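PDB 3TCR: molybdopterin biosynthesis protein from Mycobacterium abscessus, which probably binds molybdopterin and takes part in the biosynthesis of the molybdenum cofactor. Local coordinates for residues N93-A98 with T164-I169. Numbering follows the deposited sequence.
Sequences NAVNTA and TLVVNI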
ATOM      1  N   ASN A  93      12.895 -15.281 -15.871  1.00 19.24           N
ATOM      2  CA  ASN A  93      12.982 -15.765 -17.234  1.00 20.05           C
ATOM      3  C   ASN A  93      11.584 -15.981 -17.822  1.00 18.81           C
ATOM      4  O   ASN A  93      11.334 -15.635 -18.983  1.00 17.93           O
ATOM      5  CB  ASN A  93      13.773 -17.080 -17.347  1.00 22.24           C
ATOM      6  CG  ASN A  93      15.280 -16.870 -17.257  1.00 25.57           C
ATOM      7  OD1 ASN A  93      15.780 -15.784 -17.551  1.00 31.93           O
ATOM      8  ND2 ASN A  93      16.015 -17.911 -16.861  1.00 26.45           N
ATOM      9  N   ALA A  94      10.720 -16.598 -17.028  1.00 16.96           N
ATOM     10  CA  ALA A  94       9.361 -16.906 -17.460  1.00 16.75           C
ATOM     11  C   ALA A  94       8.607 -15.598 -17.772  1.00 16.25           C
ATOM     12  O   ALA A  94       8.012 -15.456 -18.837  1.00 15.91           O
ATOM     13  CB  ALA A  94       8.621 -17.744 -16.385  1.00 15.47           C
ATOM     14  N   VAL A  95       8.639 -14.640 -16.847  1.00 16.20           N
ATOM     15  CA  VAL A  95       7.936 -13.373 -17.089  1.00 15.65           C
ATOM     16  C   VAL A  95       8.545 -12.599 -18.283  1.00 16.26           C
ATOM     17  O   VAL A  95       7.820 -12.102 -19.154  1.00 16.72           O
ATOM     18  CB  VAL A  95       7.925 -12.513 -15.831  1.00 15.15           C
ATOM     19  CG1 VAL A  95       7.379 -11.111 -16.134  1.00 14.42           C
ATOM     20  CG2 VAL A  95       7.122 -13.213 -14.724  1.00 13.85           C
ATOM     21  N   ASN A  96       9.871 -12.487 -18.317  1.00 17.11           N
ATOM     22  CA  ASN A  96      10.561 -11.729 -19.379  1.00 17.91           C
ATOM     23  C   ASN A  96      10.262 -12.368 -20.733  1.00 17.92           C
ATOM     24  O   ASN A  96      10.177 -11.664 -21.735  1.00 17.86           O
ATOM     25  CB  ASN A  96      12.095 -11.658 -19.163  1.00 18.84           C
ATOM     26  CG  ASN A  96      12.497 -10.652 -18.099  1.00 19.16           C
ATOM     27  OD1 ASN A  96      11.794  -9.699 -17.879  1.00 19.64           O
ATOM     28  ND2 ASN A  96      13.610 -10.893 -17.411  1.00 18.94           N
ATOM     29  N   THR A  97      10.066 -13.685 -20.764  1.00 17.66           N
ATOM     30  CA  THR A  97       9.730 -14.338 -22.015  1.00 18.44           C
ATOM     31  C   THR A  97       8.330 -13.915 -22.501  1.00 17.48           C
ATOM     32  O   THR A  97       8.122 -13.648 -23.698  1.00 17.49           O
ATOM     33  CB  THR A  97       9.912 -15.867 -21.922  1.00 19.74           C
ATOM     34  OG1 THR A  97      11.299 -16.132 -21.688  1.00 20.92           O
ATOM     35  CG2 THR A  97       9.546 -16.571 -23.273  1.00 20.74           C
ATOM     36  N   ALA A  98       7.390 -13.795 -21.578  1.00 15.99           N
ATOM     37  CA  ALA A  98       6.066 -13.318 -21.927  1.00 15.79           C
ATOM     38  C   ALA A  98       6.158 -11.856 -22.401  1.00 15.47           C
ATOM     39  O   ALA A  98       5.546 -11.493 -23.385  1.00 14.73           O
ATOM     40  CB  ALA A  98       5.134 -13.421 -20.752  1.00 14.89           C
ATOM     41  N   THR A 164       3.249  -5.537 -21.118  1.00 16.42           N
ATOM     42  CA  THR A 164       2.598  -6.580 -20.350  1.00 15.99           C
ATOM     43  C   THR A 164       2.163  -6.146 -18.943  1.00 15.64           C
ATOM     44  O   THR A 164       2.945  -5.552 -18.179  1.00 15.94           O
ATOM     45  CB  THR A 164       3.551  -7.795 -20.238  1.00 16.09           C
ATOM     46  OG1 THR A 164       3.992  -8.154 -21.558  1.00 15.96           O
ATOM     47  CG2 THR A 164       2.863  -9.001 -19.570  1.00 15.48           C
ATOM     48  N   LEU A 165       0.907  -6.418 -18.610  1.00 14.55           N
ATOM     49  CA  LEU A 165       0.441  -6.315 -17.231  1.00 14.74           C
ATOM     50  C   LEU A 165       0.810  -7.631 -16.496  1.00 13.77           C
ATOM     51  O   LEU A 165       0.487  -8.703 -16.975  1.00 13.15           O
ATOM     52  CB  LEU A 165      -1.072  -6.053 -17.187  1.00 14.91           C
ATOM     53  CG  LEU A 165      -1.791  -5.981 -15.842  1.00 15.30           C
ATOM     54  CD1 LEU A 165      -1.209  -4.893 -14.953  1.00 14.85           C
ATOM     55  CD2 LEU A 165      -3.314  -5.830 -16.064  1.00 15.31           C
ATOM     56  N   VAL A 166       1.524  -7.502 -15.373  1.00 13.36           N
ATOM     57  CA  VAL A 166       2.019  -8.608 -14.566  1.00 13.49           C
ATOM     58  C   VAL A 166       1.427  -8.493 -13.161  1.00 13.61           C
ATOM     59  O   VAL A 166       1.543  -7.442 -12.520  1.00 13.14           O
ATOM     60  CB  VAL A 166       3.565  -8.616 -14.483  1.00 13.91           C
ATOM     61  CG1 VAL A 166       4.050  -9.886 -13.768  1.00 13.71           C
ATOM     62  CG2 VAL A 166       4.186  -8.470 -15.888  1.00 13.83           C
ATOM     63  N   VAL A 167       0.786  -9.571 -12.701  1.00 13.60           N
ATOM     64  CA  VAL A 167       0.132  -9.616 -11.397  1.00 14.04           C
ATOM     65  C   VAL A 167       0.428 -10.938 -10.658  1.00 14.78           C
ATOM     66  O   VAL A 167       0.185 -12.042 -11.190  1.00 15.35           O
ATOM     67  CB  VAL A 167      -1.404  -9.446 -11.553  1.00 14.61           C
ATOM     68  CG1 VAL A 167      -2.103  -9.343 -10.185  1.00 13.77           C
ATOM     69  CG2 VAL A 167      -1.729  -8.229 -12.467  1.00 14.81           C
ATOM     70  N   ASN A 168       0.977 -10.825  -9.451  1.00 15.22           N
ATOM     71  CA  ASN A 168       1.179 -11.975  -8.566  1.00 15.81           C
ATOM     72  C   ASN A 168      -0.074 -12.306  -7.740  1.00 16.33           C
ATOM     73  O   ASN A 168      -0.620 -11.419  -7.037  1.00 16.33           O
ATOM     74  CB  ASN A 168       2.255 -11.667  -7.516  1.00 15.82           C
ATOM     75  CG  ASN A 168       3.610 -11.285  -8.090  1.00 16.04           C
ATOM     76  OD1 ASN A 168       4.325 -10.479  -7.450  1.00 16.27           O
ATOM     77  ND2 ASN A 168       4.021 -11.902  -9.213  1.00 14.84           N
ATOM     78  N   ILE A 169      -0.515 -13.558  -7.770  1.00 17.24           N
ATOM     79  CA  ILE A 169      -1.491 -14.013  -6.767  1.00 19.09           C
ATOM     80  C   ILE A 169      -1.000 -15.236  -5.981  1.00 19.11           C
ATOM     81  O   ILE A 169      -0.123 -15.972  -6.452  1.00 18.75           O
ATOM     82  CB  ILE A 169      -2.895 -14.211  -7.366  1.00 20.66           C
ATOM     83  CG1 ILE A 169      -3.001 -15.425  -8.227  1.00 21.75           C
ATOM     84  CG2 ILE A 169      -3.288 -13.041  -8.290  1.00 19.29           C
ATOM     85  CD1 ILE A 169      -4.242 -15.281  -9.136  1.00 24.39           C
TER
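Val95 and Val166 meet in a small, buried, apolar helix-on-sheet contact, where helix 88-100 lies against one face of the mixed sheet at strand 164-169. The valines approach tip to tip, with Val95 CG1 lying 4.2 Å from Val166 CG2. On the helix, the methyl that touches is the one anti to the backbone N (chi1 172°); on the strand it is the other branch, anti to the carbonyl carbon. The two CA atoms are 8.0 Å apart; with the neighbouring Ala98-Thr164 pair included, 127 Å² is buried in all, so the two elements touch lightly.

Nearly one helical turn later, Ala98 faces Thr164, their CA atoms 7.7 Å apart. Thr164 OG1 stands 4.1 Å from Ala98 O, too far for a bond; this buried hydroxyl is instead hydrogen-bonded to Val103 O, just ahead of strand 105-109. Val95 and Ala98, three residues apart on the helix, thus match Val166 and Thr164 respectively, two apart on the strand, as expected where alternate strand residues point to one face.

On the helix's outer side, Thr97 OG1 bonds back to Asn93 O at 2.8 Å, which also accepts Thr97 N from the opposite face of its carbonyl plane.

Around the contact, Ala98 and Thr164 both touch Val106 of the adjacent parallel strand 105-109, and Leu127 packs on Val95. Leu165 and Val167 turn to the other face of the sheet, where helices 133-145 and 173-196 cover them, so strand 164-169 is sandwiched between helical layers in an alpha/beta arrangement.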